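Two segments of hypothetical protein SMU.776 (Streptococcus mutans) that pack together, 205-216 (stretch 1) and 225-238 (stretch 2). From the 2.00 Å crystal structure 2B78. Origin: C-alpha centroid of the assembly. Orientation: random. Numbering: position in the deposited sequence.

Stretch 1, residues 205-216: ELINGSAAGKTV
Stretch 2, residues 225-238: AFSVAAAMGGAMAT

How do the two helices come so close? The helix carrying L206 and I207 and the helix running from A225 through A231 run in roughly the same direction, 31° apart, with axes approaching to 6.5 Å; A229, A230 and G233 present little or no side chain where L206 and I207 pack. Buried L206 (m, t) points toward it: CD1 reaches F226 CD1 (m) at 3.7 Å, CB meets A229 CB at 3.9 Å and CD2 meets A230 CB at 4.1 Å. I207 (m, t) lays CG1 3.7 Å from A229 CB, its CA 3.4 Å from A229 O.

Why glycine at G233? Its CA sits 3.4 Å from L206 O and 3.2 Å from I207 O; a CB would clash with both oxygens. A water oxygen lies 2.7 Å from L206 O, to which it donates, and 2.8 Å from A211 N, from which it accepts; it also donates a weak bond to G233 O, 2.9 Å from the water oxygen.

What carries the chain from helix to strand? A type II turn, A211 to K214, places G213 at positive phi (68/13), where glycine is favoured. G213 N donates to G234 O at 2.9 Å, nearly straight, and A235 CA approaches A211 O at 3.2 Å. M236 (t, t, m) brings CE 3.4 Å from G213 O.

How do the ends join? M236 N donates to K214 O (2.7 Å). Parallel strands follow, T215 beside A237 and V216 beside T238, with V216 N donating to A237 O (2.8 Å). T215 (p) and A237 share one face; buried V216 (t) and T238 (p) share the other, V216 CB lying 4.1 Å from T238 CG2.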

# COMPACT_ATOMS: atom_id res chain seq x y z
N GLU A 205 0.14 16.42 2.58
CA GLU A 205 -0.04 17.57 1.68
C GLU A 205 -1.39 18.22 1.92
O GLU A 205 -1.51 19.45 1.89
CB GLU A 205 0.05 17.13 0.22
CG GLU A 205 1.41 16.58 -0.19
CD GLU A 205 2.47 17.65 -0.22
OE1 GLU A 205 2.39 18.53 -1.11
OE2 GLU A 205 3.38 17.62 0.63
N LEU A 206 -2.41 17.40 2.13
CA LEU A 206 -3.76 17.87 2.35
C LEU A 206 -3.86 18.58 3.70
O LEU A 206 -4.45 19.67 3.81
CB LEU A 206 -4.73 16.68 2.29
CG LEU A 206 -4.94 16.12 0.88
CD1 LEU A 206 -5.55 14.73 0.89
CD2 LEU A 206 -5.85 17.09 0.11
N ILE A 207 -3.27 17.98 4.73
CA ILE A 207 -3.28 18.58 6.06
C ILE A 207 -2.54 19.89 6.03
O ILE A 207 -2.86 20.82 6.77
CB ILE A 207 -2.61 17.66 7.08
CG1 ILE A 207 -3.44 16.38 7.19
CG2 ILE A 207 -2.47 18.37 8.42
CD1 ILE A 207 -2.75 15.28 7.95
N ASN A 208 -1.55 19.96 5.15
CA ASN A 208 -0.72 21.14 4.98
C ASN A 208 -1.44 22.34 4.35
O ASN A 208 -1.00 23.49 4.46
CB ASN A 208 0.49 20.77 4.14
CG ASN A 208 1.76 21.08 4.83
OD1 ASN A 208 1.96 22.23 5.26
ND2 ASN A 208 2.64 20.09 4.96
N GLY A 209 -2.56 22.07 3.67
CA GLY A 209 -3.31 23.15 3.06
C GLY A 209 -3.49 23.07 1.55
O GLY A 209 -3.91 24.05 0.93
N SER A 210 -3.20 21.92 0.95
CA SER A 210 -3.34 21.79 -0.49
C SER A 210 -4.78 22.04 -0.94
O SER A 210 -5.00 22.47 -2.06
CB SER A 210 -2.87 20.40 -0.95
OG SER A 210 -3.77 19.38 -0.55
N ALA A 211 -5.74 21.78 -0.05
CA ALA A 211 -7.15 21.99 -0.37
C ALA A 211 -7.78 23.10 0.48
O ALA A 211 -9.01 23.18 0.62
CB ALA A 211 -7.93 20.67 -0.17
N ALA A 212 -6.95 23.97 1.05
CA ALA A 212 -7.46 25.06 1.88
C ALA A 212 -8.49 25.92 1.15
O ALA A 212 -8.22 26.44 0.06
CB ALA A 212 -6.31 25.93 2.38
N GLY A 213 -9.66 26.07 1.76
CA GLY A 213 -10.72 26.89 1.18
C GLY A 213 -11.31 26.31 -0.09
O GLY A 213 -12.04 27.00 -0.81
N LYS A 214 -11.03 25.04 -0.37
CA LYS A 214 -11.54 24.40 -1.57
C LYS A 214 -12.54 23.30 -1.23
O LYS A 214 -12.53 22.78 -0.11
CB LYS A 214 -10.38 23.77 -2.35
CG LYS A 214 -9.24 24.73 -2.69
CD LYS A 214 -9.70 25.90 -3.54
CE LYS A 214 -8.52 26.79 -3.93
NZ LYS A 214 -8.97 28.01 -4.66
N THR A 215 -13.40 22.95 -2.19
CA THR A 215 -14.37 21.87 -1.97
C THR A 215 -13.72 20.60 -2.52
O THR A 215 -13.05 20.62 -3.56
CB THR A 215 -15.72 22.13 -2.71
OG1 THR A 215 -15.50 22.22 -4.12
CG2 THR A 215 -16.36 23.42 -2.21
N VAL A 216 -13.89 19.48 -1.81
CA VAL A 216 -13.26 18.24 -2.23
C VAL A 216 -14.20 17.06 -2.37
O VAL A 216 -15.10 16.88 -1.56
CB VAL A 216 -12.17 17.83 -1.22
CG1 VAL A 216 -11.51 16.54 -1.65
CG2 VAL A 216 -11.15 18.95 -1.08
N ALA A 225 -10.07 8.71 4.90
CA ALA A 225 -8.87 9.27 5.52
C ALA A 225 -8.38 10.52 4.77
O ALA A 225 -7.83 11.43 5.39
CB ALA A 225 -7.77 8.21 5.57
N PHE A 226 -8.55 10.58 3.45
CA PHE A 226 -8.12 11.76 2.68
C PHE A 226 -9.02 12.95 3.01
O PHE A 226 -8.57 14.10 3.03
CB PHE A 226 -8.21 11.53 1.16
CG PHE A 226 -7.10 10.70 0.58
CD1 PHE A 226 -5.77 11.01 0.82
CD2 PHE A 226 -7.41 9.63 -0.26
CE1 PHE A 226 -4.75 10.27 0.23
CE2 PHE A 226 -6.40 8.88 -0.86
CZ PHE A 226 -5.07 9.20 -0.61
N SER A 227 -10.29 12.67 3.27
CA SER A 227 -11.25 13.71 3.58
C SER A 227 -10.95 14.37 4.93
O SER A 227 -11.01 15.60 5.05
CB SER A 227 -12.66 13.13 3.58
OG SER A 227 -12.96 12.61 2.30
N VAL A 228 -10.63 13.55 5.93
CA VAL A 228 -10.31 14.08 7.25
C VAL A 228 -9.02 14.91 7.17
O VAL A 228 -8.91 15.96 7.80
CB VAL A 228 -10.18 12.94 8.30
CG1 VAL A 228 -8.94 12.10 8.04
CG2 VAL A 228 -10.15 13.52 9.71
N ALA A 229 -8.06 14.44 6.37
CA ALA A 229 -6.79 15.15 6.19
C ALA A 229 -7.06 16.53 5.58
O ALA A 229 -6.57 17.56 6.07
CB ALA A 229 -5.86 14.34 5.26
N ALA A 230 -7.85 16.55 4.52
CA ALA A 230 -8.20 17.80 3.87
C ALA A 230 -8.94 18.73 4.83
O ALA A 230 -8.71 19.94 4.84
CB ALA A 230 -9.06 17.52 2.64
N ALA A 231 -9.82 18.17 5.65
CA ALA A 231 -10.58 18.95 6.62
C ALA A 231 -9.64 19.63 7.62
O ALA A 231 -9.84 20.80 8.00
CB ALA A 231 -11.57 18.05 7.37
N MET A 232 -8.61 18.90 8.06
CA MET A 232 -7.63 19.43 9.01
C MET A 232 -6.73 20.46 8.36
O MET A 232 -6.02 21.21 9.04
CB MET A 232 -6.77 18.29 9.58
CG MET A 232 -7.52 17.37 10.55
SD MET A 232 -8.28 18.25 11.92
CE MET A 232 -6.82 18.84 12.81
N GLY A 233 -6.76 20.50 7.03
CA GLY A 233 -5.95 21.44 6.27
C GLY A 233 -6.81 22.59 5.78
O GLY A 233 -6.44 23.30 4.84
N GLY A 234 -7.98 22.76 6.38
CA GLY A 234 -8.85 23.87 6.03
C GLY A 234 -9.73 23.78 4.80
O GLY A 234 -10.14 24.82 4.28
N ALA A 235 -10.04 22.58 4.33
CA ALA A 235 -10.89 22.45 3.16
C ALA A 235 -12.25 23.09 3.45
O ALA A 235 -12.75 23.03 4.59
CB ALA A 235 -11.06 20.98 2.77
N MET A 236 -12.83 23.71 2.44
CA MET A 236 -14.13 24.34 2.62
C MET A 236 -15.20 23.30 2.91
O MET A 236 -16.08 23.51 3.75
CB MET A 236 -14.52 25.14 1.38
CG MET A 236 -15.84 25.88 1.54
SD MET A 236 -16.34 26.78 0.06
CE MET A 236 -15.15 28.16 0.09
N ALA A 237 -15.13 22.18 2.20
CA ALA A 237 -16.11 21.12 2.37
C ALA A 237 -15.58 19.84 1.72
O ALA A 237 -14.71 19.89 0.87
CB ALA A 237 -17.43 21.53 1.71
N THR A 238 -16.10 18.69 2.12
CA THR A 238 -15.66 17.45 1.49
C THR A 238 -16.82 16.49 1.38
O THR A 238 -17.71 16.45 2.24
CB THR A 238 -14.53 16.74 2.27
OG1 THR A 238 -15.08 16.10 3.43
CG2 THR A 238 -13.47 17.73 2.69
O HOH W 1 -6.31 21.32 2.70